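Local coordinates for DynE7 (PDB 2XEM), which probably acts as a hot-dog fold thioesterase in the biosynthesis of the enediyne dynemicin, hydrolysing a thioester-bound polyene intermediate, at residues E82-L87 with V102-G107; G92-M97 with T118-R123. One frame throughout, in Å; residues are numbered along the deposited sequence.

Contact 1. Residues E82-L87 with V102-G107; sequences EVRMML and VRVAPG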
loop_
_atom_site.group_PDB
_atom_site.type_symbol
_atom_site.label_atom_id
_atom_site.label_comp_id
_atom_site.label_asym_id
_atom_site.label_seq_id
_atom_site.Cartn_x
_atom_site.Cartn_y
_atom_site.Cartn_z
ATOM N N GLU D 82 4.199 -2.484 18.839
ATOM C CA GLU D 82 4.817 -3.802 18.882
ATOM C C GLU D 82 3.828 -4.829 18.352
ATOM O O GLU D 82 2.723 -4.957 18.881
ATOM C CB GLU D 82 5.229 -4.150 20.286
ATOM C CG GLU D 82 6.423 -3.366 20.742
ATOM C CD GLU D 82 6.933 -3.808 22.095
ATOM O OE1 GLU D 82 6.318 -4.695 22.736
ATOM O OE2 GLU D 82 7.956 -3.238 22.522
ATOM N N VAL D 83 4.205 -5.492 17.259
ATOM C CA VAL D 83 3.432 -6.593 16.692
ATOM C C VAL D 83 4.013 -7.862 17.336
ATOM O O VAL D 83 5.100 -8.300 16.981
ATOM C CB VAL D 83 3.468 -6.612 15.139
ATOM C CG1 VAL D 83 2.564 -7.732 14.592
ATOM C CG2 VAL D 83 3.041 -5.249 14.564
ATOM N N ARG D 84 3.309 -8.381 18.350
ATOM C CA ARG D 84 3.790 -9.484 19.162
ATOM C C ARG D 84 3.214 -10.783 18.650
ATOM O O ARG D 84 2.007 -10.984 18.704
ATOM C CB ARG D 84 3.432 -9.248 20.636
ATOM C CG ARG D 84 3.985 -7.935 21.164
ATOM C CD ARG D 84 3.532 -7.740 22.575
ATOM N NE ARG D 84 4.075 -6.515 23.158
ATOM C CZ ARG D 84 3.713 -6.035 24.341
ATOM N NH1 ARG D 84 2.800 -6.670 25.073
ATOM N NH2 ARG D 84 4.251 -4.918 24.800
ATOM N N MET D 85 4.076 -11.663 18.141
ATOM C CA MET D 85 3.667 -12.908 17.508
ATOM C C MET D 85 3.867 -14.130 18.407
ATOM O O MET D 85 4.902 -14.281 19.057
ATOM C CB MET D 85 4.406 -13.098 16.185
ATOM C CG MET D 85 3.861 -14.228 15.337
ATOM S SD MET D 85 4.740 -14.343 13.764
ATOM C CE MET D 85 6.369 -14.986 14.375
ATOM N N MET D 86 2.887 -15.030 18.394
ATOM C CA MET D 86 2.996 -16.334 19.059
ATOM C C MET D 86 2.562 -17.457 18.144
ATOM O O MET D 86 1.693 -17.255 17.296
ATOM C CB MET D 86 2.142 -16.348 20.329
ATOM C CG MET D 86 2.675 -15.394 21.372
ATOM S SD MET D 86 2.178 -15.709 23.025
ATOM C CE MET D 86 3.278 -17.098 23.437
ATOM N N LEU D 87 3.162 -18.639 18.317
ATOM C CA LEU D 87 2.701 -19.850 17.655
ATOM C C LEU D 87 1.458 -20.397 18.361
ATOM O O LEU D 87 1.502 -20.698 19.552
ATOM C CB LEU D 87 3.811 -20.919 17.589
ATOM C CG LEU D 87 3.436 -22.290 17.020
ATOM C CD1 LEU D 87 3.239 -22.203 15.541
ATOM C CD2 LEU D 87 4.495 -23.344 17.367
ATOM N N VAL D 102 0.351 -3.882 20.134
ATOM C CA VAL D 102 0.423 -3.058 21.333
ATOM C C VAL D 102 1.128 -1.738 21.019
ATOM O O VAL D 102 2.304 -1.750 20.631
ATOM C CB VAL D 102 1.080 -3.829 22.514
ATOM C CG1 VAL D 102 1.108 -2.974 23.786
ATOM C CG2 VAL D 102 0.352 -5.163 22.773
ATOM N N ARG D 103 0.409 -0.604 21.162
ATOM C CA ARG D 103 1.087 0.693 21.139
ATOM C C ARG D 103 1.896 0.841 22.432
ATOM O O ARG D 103 1.316 0.768 23.515
ATOM C CB ARG D 103 0.099 1.875 20.967
ATOM C CG ARG D 103 0.801 3.238 21.109
ATOM C CD ARG D 103 -0.070 4.439 20.840
ATOM N NE ARG D 103 -1.273 4.460 21.664
ATOM C CZ ARG D 103 -2.504 4.557 21.178
ATOM N NH1 ARG D 103 -2.703 4.659 19.865
ATOM N NH2 ARG D 103 -3.548 4.559 21.996
ATOM N N VAL D 104 3.222 1.028 22.306
ATOM C CA VAL D 104 4.134 1.223 23.442
ATOM C C VAL D 104 4.586 2.676 23.587
ATOM O O VAL D 104 5.161 3.031 24.601
ATOM C CB VAL D 104 5.324 0.235 23.433
ATOM C CG1 VAL D 104 4.825 -1.200 23.602
ATOM C CG2 VAL D 104 6.175 0.388 22.163
ATOM N N ALA D 105 4.357 3.506 22.558
ATOM C CA ALA D 105 4.646 4.943 22.623
ATOM C C ALA D 105 3.854 5.670 21.532
ATOM O O ALA D 105 3.604 5.077 20.481
ATOM C CB ALA D 105 6.149 5.214 22.478
ATOM N N PRO D 106 3.368 6.906 21.774
ATOM C CA PRO D 106 3.369 7.651 23.053
ATOM C C PRO D 106 2.311 7.087 24.003
ATOM O O PRO D 106 1.540 6.202 23.621
ATOM C CB PRO D 106 3.041 9.088 22.608
ATOM C CG PRO D 106 2.129 8.881 21.405
ATOM C CD PRO D 106 2.703 7.667 20.700
ATOM N N GLY D 107 2.292 7.598 25.240
ATOM C CA GLY D 107 1.251 7.294 26.217
ATOM C C GLY D 107 1.408 5.909 26.797
ATOM O O GLY D 107 2.436 5.253 26.559
#
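Glu82 OE1 is gripped twice by Arg84, whose guanidinium in turn lies against Val102 on the neighbouring strand. Arg84 NE and NH2 each donate to that one oxygen, and NE stands 2.9 Å from Glu82 OE1. The grip is side-on, with the oxygen close to the guanidinium plane: NE meets it nearly along its C-O bond, while NH2 comes from above the carboxylate plane. CG of Arg84 is anti to its own carbonyl carbon (chi1 -57°), and from there the extended chain carries NE alongside the Glu82 carboxylate. Val102 CG2 sits over one face of the guanidinium, off toward the rim, 3.7 Å from Arg84 NH1. Val104 crosses the Glu82 side chain at about a right angle, its CG1 3.7 Å from Glu82 CD. An alanine in place of Arg84 would probably leave the Glu82 carboxylate without its charged mate in this contact and bare the side of Val102 on which the guanidinium lay.

Beneath the side chains, Glu82 and Val102 form an antiparallel hydrogen-bonded pair. Glu82 N donates to Val102 O at 2.7 Å, and Val102 N returns a nearly straight bond to Glu82 O at 2.9 Å. Beyond this pair strand 94-105 carries a classic beta bulge, Val104 and Ala105 both facing Glu80. On the face of the sheet opposite Glu82 and Arg84, Val83 packs on Trp36 and Cys40 of helix 32-48. The opposite charges of Glu82 and Arg84 are paired within one strand, and the partner strand meets them mainly with valine methyls rather than with a counter-charge.

Contact 2. Residues G92-M97 with T118-R123; sequences GHRIAM and TVACMR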
loop_
_atom_site.group_PDB
_atom_site.type_symbol
_atom_site.label_atom_id
_atom_site.label_comp_id
_atom_site.label_asym_id
_atom_site.label_seq_id
_atom_site.Cartn_x
_atom_site.Cartn_y
_atom_site.Cartn_z
ATOM N N GLY D 92 0.979 -30.215 10.556
ATOM C CA GLY D 92 1.496 -30.748 9.299
ATOM C C GLY D 92 2.408 -29.775 8.582
ATOM O O GLY D 92 3.487 -29.451 9.091
ATOM N N HIS D 93 1.999 -29.360 7.356
ATOM C CA HIS D 93 2.576 -28.283 6.549
ATOM C C HIS D 93 1.996 -26.901 6.952
ATOM O O HIS D 93 2.438 -25.895 6.417
ATOM C CB HIS D 93 2.398 -28.577 5.027
ATOM C CG HIS D 93 1.012 -28.387 4.517
ATOM N ND1 HIS D 93 0.703 -27.371 3.633
ATOM C CD2 HIS D 93 -0.106 -29.092 4.782
ATOM C CE1 HIS D 93 -0.594 -27.489 3.395
ATOM N NE2 HIS D 93 -1.122 -28.512 4.062
ATOM N N ARG D 94 1.014 -26.858 7.876
ATOM C CA ARG D 94 0.371 -25.613 8.304
ATOM C C ARG D 94 0.870 -25.057 9.634
ATOM O O ARG D 94 1.187 -25.806 10.556
ATOM C CB ARG D 94 -1.142 -25.738 8.329
ATOM C CG ARG D 94 -1.761 -25.619 6.967
ATOM C CD ARG D 94 -3.184 -26.139 7.071
ATOM N NE ARG D 94 -3.868 -26.102 5.782
ATOM C CZ ARG D 94 -5.119 -25.697 5.586
ATOM N NH1 ARG D 94 -5.866 -25.303 6.611
ATOM N NH2 ARG D 94 -5.639 -25.692 4.364
ATOM N N ILE D 95 0.921 -23.727 9.718
ATOM C CA ILE D 95 1.358 -22.965 10.886
ATOM C C ILE D 95 0.275 -21.937 11.184
ATOM O O ILE D 95 -0.005 -21.091 10.343
ATOM C CB ILE D 95 2.734 -22.252 10.610
ATOM C CG1 ILE D 95 3.853 -23.252 10.207
ATOM C CG2 ILE D 95 3.144 -21.381 11.798
ATOM C CD1 ILE D 95 5.016 -22.612 9.440
ATOM N N ALA D 96 -0.290 -21.975 12.389
ATOM C CA ALA D 96 -1.207 -20.945 12.879
ATOM C C ALA D 96 -0.463 -20.089 13.887
ATOM O O ALA D 96 0.125 -20.611 14.832
ATOM C CB ALA D 96 -2.441 -21.585 13.511
ATOM N N MET D 97 -0.433 -18.777 13.634
ATOM C CA MET D 97 0.195 -17.742 14.462
ATOM C C MET D 97 -0.868 -16.801 14.969
ATOM O O MET D 97 -1.866 -16.607 14.280
ATOM C CB MET D 97 1.180 -16.909 13.621
ATOM C CG MET D 97 2.444 -17.652 13.251
ATOM S SD MET D 97 3.218 -16.895 11.803
ATOM C CE MET D 97 2.076 -17.531 10.480
ATOM N N THR D 118 -3.147 -18.285 9.375
ATOM C CA THR D 118 -2.631 -19.624 9.088
ATOM C C THR D 118 -1.878 -19.566 7.795
ATOM O O THR D 118 -2.383 -19.030 6.819
ATOM C CB THR D 118 -3.754 -20.684 9.021
ATOM O OG1 THR D 118 -4.602 -20.529 10.143
ATOM C CG2 THR D 118 -3.211 -22.123 8.973
ATOM N N VAL D 119 -0.676 -20.128 7.781
ATOM C CA VAL D 119 0.136 -20.237 6.569
ATOM C C VAL D 119 0.457 -21.689 6.233
ATOM O O VAL D 119 0.539 -22.529 7.131
ATOM C CB VAL D 119 1.428 -19.367 6.594
ATOM C CG1 VAL D 119 1.143 -17.907 6.886
ATOM C CG2 VAL D 119 2.514 -19.957 7.526
ATOM N N ALA D 120 0.630 -21.988 4.956
ATOM C CA ALA D 120 1.076 -23.306 4.515
ATOM C C ALA D 120 2.445 -23.161 3.838
ATOM O O ALA D 120 2.664 -22.208 3.088
ATOM C CB ALA D 120 0.064 -23.899 3.535
ATOM N N CYS D 121 3.373 -24.078 4.133
ATOM C CA CYS D 121 4.657 -24.144 3.458
ATOM C C CYS D 121 4.460 -24.889 2.140
ATOM O O CYS D 121 3.949 -26.014 2.130
ATOM C CB CYS D 121 5.693 -24.837 4.342
ATOM S SG CYS D 121 6.053 -23.944 5.875
ATOM N N MET D 122 4.838 -24.248 1.036
ATOM C CA MET D 122 4.686 -24.824 -0.299
ATOM C C MET D 122 5.920 -24.603 -1.147
ATOM O O MET D 122 6.730 -23.727 -0.859
ATOM C CB MET D 122 3.455 -24.275 -1.045
ATOM C CG MET D 122 2.239 -24.043 -0.185
ATOM S SD MET D 122 0.779 -24.792 -0.884
ATOM C CE MET D 122 0.522 -26.013 0.314
ATOM N N ARG D 123 6.051 -25.399 -2.199
ATOM C CA ARG D 123 7.081 -25.227 -3.214
ATOM C C ARG D 123 6.445 -25.092 -4.603
ATOM O O ARG D 123 5.371 -25.647 -4.853
ATOM C CB ARG D 123 8.145 -26.339 -3.122
ATOM C CG ARG D 123 8.057 -27.422 -4.184
ATOM C CD ARG D 123 7.761 -28.780 -3.600
ATOM N NE ARG D 123 8.885 -29.703 -3.752
ATOM C CZ ARG D 123 8.844 -30.992 -3.434
ATOM N NH1 ARG D 123 7.731 -31.528 -2.944
ATOM N NH2 ARG D 123 9.913 -31.758 -3.607
#
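Val119 and Ile95 form a hydrogen-bonded antiparallel pair whose side chains cross at a slant, with Val119 CG2 3.9 Å from Ile95 CB. The methyl of Met97, brought round by a bend at chi3 (-76°), reaches the same valine, its CE 3.7 Å from Val119 CG1. At the other end of this apolar patch Ile95 CD1 touches Cys121 SG at 3.9 Å.

Backbone bonds run beneath: Ile95 N to Val119 O, Val119 N to Ile95 O at 2.8 Å, and Cys121 N to His93 O at 3.1 Å. On the opposite face of the sheet, Arg94 pairs with Ala120 and Ala96 with Thr118, whose OG1 is hydrogen-bonded to Asp66. Where the strand begins, the His93 ring brings ND1 to 3.5 Å from Ala120 CB, and Met122 CE approaches the same nitrogen obliquely at 3.6 Å. ND1 is thus buried among carbons and has no hydrogen-bonding partner in the model.

In the curved hot-dog sheet, strand 94-105 lies between strands 80-91 and 110-124. Leu87 and Leu90 of the first extend the Ile95 patch, Val65 of strand 60-71 packs on Arg94 and Ala120, and Pro131 of strand 129-131 touches His93 and Met122.

Overall arrangement
Strand 94-105 takes part in both contacts: near its end it pairs with strand 80-91 in contact 1, and near its start with strand 110-124 in contact 2. The centres are about 24 Å apart, on opposite sides of the chain's centre. Contact 1 is partly buried, with a single backbone pair and a charged pair touched by two valines; contact 2 is largely buried, spans three residue pairs and relies on aliphatic and sulphur-bearing side chains. They nevertheless meet where the sheet runs from one to the other, with Met85 SD 3.6 Å from Met97 SD and Leu87 CD1 3.8 Å from Ile95 CG2. Together they join three successive strands of one antiparallel sheet.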